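Local coordinates for pectinesterase inhibitor (Actinidia chinensis, PDB 1XG2), which inhibits pectin methylesterase, against which it packs as a four-helix bundle, and may take part in the regulation of fruit ripening, at residues E73-N78 against D117-P122; D110-C115 against L134-L139. All coordinates share one frame; numbering follows the deposited sequence.

Contact 1 (E73-N78 against D117-P122)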
ATOM      1  N   GLU B  73       1.622 -11.700  15.541  1.00 15.53           N
ATOM      2  CA  GLU B  73       2.238 -12.302  14.365  1.00 16.31           C
ATOM      3  C   GLU B  73       2.246 -11.294  13.223  1.00 14.85           C
ATOM      4  O   GLU B  73       3.206 -11.219  12.471  1.00 14.11           O
ATOM      5  CB  GLU B  73       1.551 -13.599  13.948  1.00 17.18           C
ATOM      6  CG  GLU B  73       2.262 -14.310  12.790  1.00 22.44           C
ATOM      7  CD  GLU B  73       3.725 -14.690  13.093  1.00 30.15           C
ATOM      8  OE1 GLU B  73       4.031 -15.070  14.251  1.00 35.27           O
ATOM      9  OE2 GLU B  73       4.586 -14.613  12.171  1.00 34.97           O
ATOM     10  N   THR B  74       1.190 -10.502  13.127  1.00 14.98           N
ATOM     11  CA  THR B  74       1.110  -9.437  12.126  1.00 14.55           C
ATOM     12  C   THR B  74       2.217  -8.408  12.396  1.00 14.84           C
ATOM     13  O   THR B  74       2.939  -7.985  11.487  1.00 14.33           O
ATOM     14  CB  THR B  74      -0.288  -8.800  12.193  1.00 15.11           C
ATOM     15  OG1 THR B  74      -1.254  -9.703  11.640  1.00 14.83           O
ATOM     16  CG2 THR B  74      -0.399  -7.551  11.331  1.00 15.03           C
ATOM     17  N   CYS B  75       2.366  -8.017  13.663  1.00 14.55           N
ATOM     18  CA  CYS B  75       3.420  -7.077  14.056  1.00 14.53           C
ATOM     19  C   CYS B  75       4.778  -7.612  13.674  1.00 14.19           C
ATOM     20  O   CYS B  75       5.603  -6.905  13.097  1.00 13.74           O
ATOM     21  CB  CYS B  75       3.357  -6.804  15.560  1.00 14.47           C
ATOM     22  SG  CYS B  75       1.900  -5.847  15.993  1.00 15.31           S
ATOM     23  N   SER B  76       4.989  -8.892  13.962  1.00 14.08           N
ATOM     24  CA  SER B  76       6.237  -9.560  13.662  1.00 14.43           C
ATOM     25  C   SER B  76       6.564  -9.545  12.153  1.00 14.04           C
ATOM     26  O   SER B  76       7.689  -9.256  11.762  1.00 13.05           O
ATOM     27  CB  SER B  76       6.161 -10.994  14.189  1.00 15.11           C
ATOM     28  OG  SER B  76       7.336 -11.694  13.887  0.50 17.25           O
ATOM     29  N   GLU B  77       5.576  -9.850  11.320  1.00 13.79           N
ATOM     30  CA  GLU B  77       5.767  -9.839   9.856  1.00 14.35           C
ATOM     31  C   GLU B  77       6.103  -8.435   9.346  1.00 13.53           C
ATOM     32  O   GLU B  77       6.988  -8.258   8.511  1.00 13.30           O
ATOM     33  CB  GLU B  77       4.525 -10.391   9.154  1.00 15.01           C
ATOM     34  CG  GLU B  77       4.357 -11.890   9.362  1.00 19.28           C
ATOM     35  CD  GLU B  77       3.025 -12.456   8.857  1.00 24.41           C
ATOM     36  OE1 GLU B  77       2.757 -13.657   9.128  1.00 29.38           O
ATOM     37  OE2 GLU B  77       2.251 -11.725   8.206  1.00 24.92           O
ATOM     38  N   ASN B  78       5.421  -7.440   9.895  1.00 12.55           N
ATOM     39  CA  ASN B  78       5.659  -6.048   9.543  1.00 12.41           C
ATOM     40  C   ASN B  78       7.033  -5.559   9.949  1.00 12.07           C
ATOM     41  O   ASN B  78       7.689  -4.854   9.182  1.00 11.48           O
ATOM     42  CB  ASN B  78       4.583  -5.153  10.146  1.00 12.45           C
ATOM     43  CG  ASN B  78       3.339  -5.106   9.290  1.00 13.11           C
ATOM     44  OD1 ASN B  78       3.234  -4.298   8.360  1.00 15.33           O
ATOM     45  ND2 ASN B  78       2.386  -5.959   9.599  1.00 13.03           N
ATOM     46  N   ASP B 117      -2.223  -0.241  13.953  1.00 18.85           N
ATOM     47  CA  ASP B 117      -3.560  -0.402  13.382  1.00 20.00           C
ATOM     48  C   ASP B 117      -4.178  -1.776  13.686  1.00 20.08           C
ATOM     49  O   ASP B 117      -5.396  -1.894  13.715  1.00 20.40           O
ATOM     50  CB  ASP B 117      -3.542  -0.269  11.872  1.00 20.29           C
ATOM     51  CG  ASP B 117      -3.181   1.126  11.383  1.00 21.88           C
ATOM     52  OD1 ASP B 117      -3.320   2.125  12.109  1.00 24.33           O
ATOM     53  OD2 ASP B 117      -2.745   1.283  10.237  1.00 26.86           O
ATOM     54  N   SER B 118      -3.350  -2.798  13.886  1.00 20.13           N
ATOM     55  CA  SER B 118      -3.840  -4.156  14.145  1.00 20.43           C
ATOM     56  C   SER B 118      -4.388  -4.334  15.561  1.00 21.08           C
ATOM     57  O   SER B 118      -5.050  -5.336  15.854  1.00 20.40           O
ATOM     58  CB  SER B 118      -2.721  -5.177  13.919  1.00 20.62           C
ATOM     59  OG  SER B 118      -2.256  -5.140  12.577  1.00 20.26           O
ATOM     60  N   PHE B 119      -4.102  -3.376  16.438  1.00 22.02           N
ATOM     61  CA  PHE B 119      -4.578  -3.428  17.822  1.00 23.14           C
ATOM     62  C   PHE B 119      -5.757  -2.486  18.042  1.00 24.84           C
ATOM     63  O   PHE B 119      -5.774  -1.693  18.978  1.00 25.55           O
ATOM     64  CB  PHE B 119      -3.437  -3.104  18.779  1.00 23.00           C
ATOM     65  CG  PHE B 119      -2.571  -4.282  19.098  1.00 21.33           C
ATOM     66  CD1 PHE B 119      -2.944  -5.168  20.090  1.00 17.92           C
ATOM     67  CD2 PHE B 119      -1.388  -4.507  18.403  1.00 20.54           C
ATOM     68  CE1 PHE B 119      -2.149  -6.266  20.408  1.00 18.41           C
ATOM     69  CE2 PHE B 119      -0.595  -5.601  18.708  1.00 20.39           C
ATOM     70  CZ  PHE B 119      -0.978  -6.487  19.718  1.00 19.01           C
ATOM     71  N   GLU B 120      -6.763  -2.597  17.190  1.00 26.60           N
ATOM     72  CA  GLU B 120      -7.936  -1.751  17.319  1.00 28.09           C
ATOM     73  C   GLU B 120      -9.009  -2.525  18.057  1.00 27.65           C
ATOM     74  O   GLU B 120      -9.454  -3.589  17.618  1.00 27.91           O
ATOM     75  CB  GLU B 120      -8.395  -1.224  15.960  1.00 29.00           C
ATOM     76  CG  GLU B 120      -7.579   0.004  15.552  1.00 33.07           C
ATOM     77  CD  GLU B 120      -8.159   0.763  14.378  1.00 38.23           C
ATOM     78  OE1 GLU B 120      -9.317   1.252  14.480  1.00 41.81           O
ATOM     79  OE2 GLU B 120      -7.442   0.886  13.356  1.00 41.31           O
ATOM     80  N   GLY B 121      -9.381  -1.983  19.214  1.00 27.56           N
ATOM     81  CA  GLY B 121     -10.252  -2.658  20.153  1.00 27.16           C
ATOM     82  C   GLY B 121      -9.445  -3.682  20.923  1.00 26.72           C
ATOM     83  O   GLY B 121      -8.250  -3.819  20.700  1.00 26.71           O
ATOM     84  N   PRO B 122     -10.086  -4.385  21.848  1.00 26.03           N
ATOM     85  CA  PRO B 122      -9.430  -5.477  22.576  1.00 25.45           C
ATOM     86  C   PRO B 122      -9.100  -6.670  21.664  1.00 24.60           C
ATOM     87  O   PRO B 122      -9.798  -6.869  20.674  1.00 24.36           O
ATOM     88  CB  PRO B 122     -10.481  -5.877  23.622  1.00 25.59           C
ATOM     89  CG  PRO B 122     -11.783  -5.466  23.012  1.00 26.57           C
ATOM     90  CD  PRO B 122     -11.481  -4.180  22.283  1.00 26.45           C
TER
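T74 and C75, on adjacent positions of helix 66-95, meet S118 and F119 where helix 98-118 gives way to a loop. The aromatic part is a sulfur-aromatic contact. C75 SG lies 3.7 Å from F119 CE2 and nearly in the plane of the ring, 82° off its normal, so the sulfur faces the edge of the phenyl group. Van der Waals packing makes up the second part: T74 chi1 (-73°) sets OG1 beside the backbone N, where it bonds to G70 O, and puts CG2 anti to that N, 3.3 Å from S118 OG. No hydrogen bond links the two segments. S118 OG bonds instead to T114 O in its own helix, while T74 OG1 also pairs with T78 OG1 of the pectinesterase chain. Within helix 66-95, N78 ND2 gives a nearly straight bond of 2.8 Å to T74 O, coming from above the carbonyl plane, and this oxygen also accepts from N78 N. R71 of the same helix binds E120 O and G121 O. The segments themselves thus meet through the C75 sulfur at the ring edge and the T74 methyl on S118 OG, while the C75-C115 disulfide fastens helix 66-95 to helix 98-118 next to them.

Contact 2 (D110-C115 against L134-L139)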
ATOM      1  N   ASP B 110       5.756   2.436   8.145  1.00 11.12           N
ATOM      2  CA  ASP B 110       4.425   1.838   8.108  1.00 11.22           C
ATOM      3  C   ASP B 110       4.350   0.420   8.679  1.00 10.94           C
ATOM      4  O   ASP B 110       3.259  -0.084   8.928  1.00 11.62           O
ATOM      5  CB  ASP B 110       3.918   1.803   6.668  1.00 11.12           C
ATOM      6  CG  ASP B 110       3.455   3.159   6.173  1.00 12.23           C
ATOM      7  OD1 ASP B 110       3.288   4.108   6.986  1.00 14.12           O
ATOM      8  OD2 ASP B 110       3.192   3.353   4.974  1.00 13.58           O
ATOM      9  N   GLY B 111       5.476  -0.254   8.830  1.00 11.09           N
ATOM     10  CA  GLY B 111       5.493  -1.510   9.563  1.00 11.17           C
ATOM     11  C   GLY B 111       5.031  -1.307  11.002  1.00 11.43           C
ATOM     12  O   GLY B 111       4.208  -2.067  11.524  1.00 11.80           O
ATOM     13  N   ALA B 112       5.554  -0.267  11.643  1.00 11.97           N
ATOM     14  CA  ALA B 112       5.171   0.059  13.019  1.00 11.65           C
ATOM     15  C   ALA B 112       3.711   0.516  13.071  1.00 11.96           C
ATOM     16  O   ALA B 112       2.964   0.154  13.978  1.00 12.54           O
ATOM     17  CB  ALA B 112       6.083   1.140  13.569  1.00 12.26           C
ATOM     18  N   GLY B 113       3.302   1.296  12.080  1.00 11.78           N
ATOM     19  CA  GLY B 113       1.944   1.800  12.009  1.00 12.10           C
ATOM     20  C   GLY B 113       0.922   0.715  11.756  1.00 12.20           C
ATOM     21  O   GLY B 113      -0.215   0.789  12.235  1.00 12.47           O
ATOM     22  N   THR B 114       1.321  -0.300  11.004  1.00 12.10           N
ATOM     23  CA  THR B 114       0.446  -1.429  10.724  1.00 12.56           C
ATOM     24  C   THR B 114       0.282  -2.286  11.981  1.00 13.02           C
ATOM     25  O   THR B 114      -0.790  -2.808  12.243  1.00 12.59           O
ATOM     26  CB  THR B 114       1.020  -2.258   9.582  1.00 12.58           C
ATOM     27  OG1 THR B 114       1.092  -1.448   8.390  1.00 11.16           O
ATOM     28  CG2 THR B 114       0.090  -3.400   9.225  1.00 13.32           C
ATOM     29  N   CYS B 115       1.355  -2.420  12.758  1.00 13.62           N
ATOM     30  CA  CYS B 115       1.256  -3.063  14.069  1.00 14.14           C
ATOM     31  C   CYS B 115       0.223  -2.315  14.906  1.00 14.94           C
ATOM     32  O   CYS B 115      -0.712  -2.925  15.430  1.00 15.05           O
ATOM     33  CB  CYS B 115       2.613  -3.092  14.756  1.00 13.94           C
ATOM     34  SG  CYS B 115       2.581  -3.933  16.353  1.00 16.13           S
ATOM     35  N   LEU B 134       5.971   3.720  18.147  1.00 14.53           N
ATOM     36  CA  LEU B 134       6.094   5.172  18.016  1.00 14.94           C
ATOM     37  C   LEU B 134       7.545   5.561  17.851  1.00 14.13           C
ATOM     38  O   LEU B 134       7.863   6.534  17.140  1.00 13.32           O
ATOM     39  CB  LEU B 134       5.504   5.921  19.215  1.00 15.36           C
ATOM     40  CG  LEU B 134       3.993   5.870  19.409  1.00 18.79           C
ATOM     41  CD1 LEU B 134       3.611   6.773  20.580  1.00 20.49           C
ATOM     42  CD2 LEU B 134       3.249   6.271  18.146  1.00 22.38           C
ATOM     43  N   LYS B 135       8.430   4.799  18.485  1.00 13.51           N
ATOM     44  CA  LYS B 135       9.854   5.053  18.364  1.00 13.93           C
ATOM     45  C   LYS B 135      10.364   4.751  16.947  1.00 13.04           C
ATOM     46  O   LYS B 135      11.123   5.521  16.389  1.00 11.75           O
ATOM     47  CB  LYS B 135      10.641   4.245  19.389  1.00 14.67           C
ATOM     48  CG  LYS B 135      12.088   4.655  19.484  1.00 17.84           C
ATOM     49  CD  LYS B 135      12.880   3.691  20.333  1.00 22.90           C
ATOM     50  CE  LYS B 135      13.828   4.395  21.313  1.00 25.74           C
ATOM     51  NZ  LYS B 135      15.091   3.582  21.459  1.00 27.29           N
ATOM     52  N   LEU B 136       9.949   3.632  16.370  1.00 12.29           N
ATOM     53  CA  LEU B 136      10.387   3.323  15.019  1.00 11.81           C
ATOM     54  C   LEU B 136       9.876   4.392  14.073  1.00 11.69           C
ATOM     55  O   LEU B 136      10.577   4.787  13.157  1.00 11.30           O
ATOM     56  CB  LEU B 136       9.876   1.967  14.561  1.00 11.80           C
ATOM     57  CG  LEU B 136      10.361   1.575  13.164  1.00 10.60           C
ATOM     58  CD1 LEU B 136      11.872   1.612  13.103  1.00  9.15           C
ATOM     59  CD2 LEU B 136       9.822   0.188  12.785  1.00 11.16           C
ATOM     60  N   GLU B 137       8.645   4.834  14.293  1.00 12.00           N
ATOM     61  CA  GLU B 137       8.039   5.863  13.456  1.00 12.74           C
ATOM     62  C   GLU B 137       8.856   7.151  13.541  1.00 12.69           C
ATOM     63  O   GLU B 137       9.202   7.745  12.516  1.00 13.25           O
ATOM     64  CB  GLU B 137       6.587   6.113  13.866  1.00 12.92           C
ATOM     65  CG  GLU B 137       5.611   5.032  13.428  1.00 13.89           C
ATOM     66  CD  GLU B 137       4.194   5.291  13.904  1.00 17.59           C
ATOM     67  OE1 GLU B 137       3.988   6.217  14.715  1.00 17.86           O
ATOM     68  OE2 GLU B 137       3.283   4.565  13.470  1.00 19.22           O
ATOM     69  N   ASP B 138       9.210   7.553  14.758  1.00 13.16           N
ATOM     70  CA  ASP B 138       9.986   8.779  14.984  1.00 13.10           C
ATOM     71  C   ASP B 138      11.371   8.679  14.336  1.00 12.80           C
ATOM     72  O   ASP B 138      11.872   9.640  13.736  1.00 12.65           O
ATOM     73  CB  ASP B 138      10.097   9.075  16.488  1.00 13.39           C
ATOM     74  CG  ASP B 138       8.755   9.407  17.126  1.00 14.32           C
ATOM     75  OD1 ASP B 138       8.630   9.389  18.385  1.00 14.65           O
ATOM     76  OD2 ASP B 138       7.755   9.703  16.451  1.00 15.04           O
ATOM     77  N   LEU B 139      11.996   7.512  14.456  1.00 12.19           N
ATOM     78  CA  LEU B 139      13.329   7.301  13.927  1.00 11.54           C
ATOM     79  C   LEU B 139      13.327   7.263  12.411  1.00 11.26           C
ATOM     80  O   LEU B 139      14.229   7.812  11.777  1.00 11.07           O
ATOM     81  CB  LEU B 139      13.927   6.002  14.468  1.00 11.61           C
ATOM     82  CG  LEU B 139      14.230   6.073  15.965  1.00 12.94           C
ATOM     83  CD1 LEU B 139      14.765   4.741  16.484  1.00 14.85           C
ATOM     84  CD2 LEU B 139      15.172   7.223  16.266  1.00 13.01           C
TER
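A112 sits opposite L136 and E137, and its single methyl group carries the apolar part of this helix-helix contact. A112 CB is 3.9 Å from L136 CD2, and it lies equally near E137 CG, so the methyl rests against a leucine branch and the aliphatic stem of a glutamate. The nearly antiparallel segments, at 154°, approach to 8.3 Å between axes, a spacing that suits small residues such as A112 and G113 on one side. Toward G113 the packing changes character. The E137 chain, extended beyond CG (chi2 178°), carries its carboxylate across to the glycine backbone, where OE2 lies 3.4 Å from G113 CA without a hydrogen bond. On this polar side G113 is partly exposed, and E137 OE1 has a long, weak ion pair with R14. D110 OD1 stands 6.5 Å from E137 OE2, but the D110 carboxylate accepts hydrogen bonds from N158 and Q191 of the pectinesterase chain. Y79 of helix 66-95 packs on both A112 and L136, whereas L139 turns to I44, A45 and S48 of helix 34-60; the paired helices 98-118 and 127-149 are thus flanked by the other two helices of the four-helix bundle.

Both contacts use helix 98-118, at different levels and with different partners. Contact 2 lies deep in the bundle, its centre about 6 Å from the centre of the chain, and pairs this helix with helix 127-149; contact 1, its centre about 17 Å from that point, sets the C-terminal end against helix 66-95. Their touching residues are mostly buried in both places, but the means differ: a methyl in an aliphatic setting with a carboxylate on a glycine backbone at 110-115/134-139, an edge-on sulfur-aromatic contact and a methyl on a hydroxyl at 73-78/117-122. The C75-C115 disulfide joins one segment of each contact, and N78 OD1 also packs on T114 CB. Each borders the enzyme, D117 in a salt bridge with K224 of the pectinesterase chain.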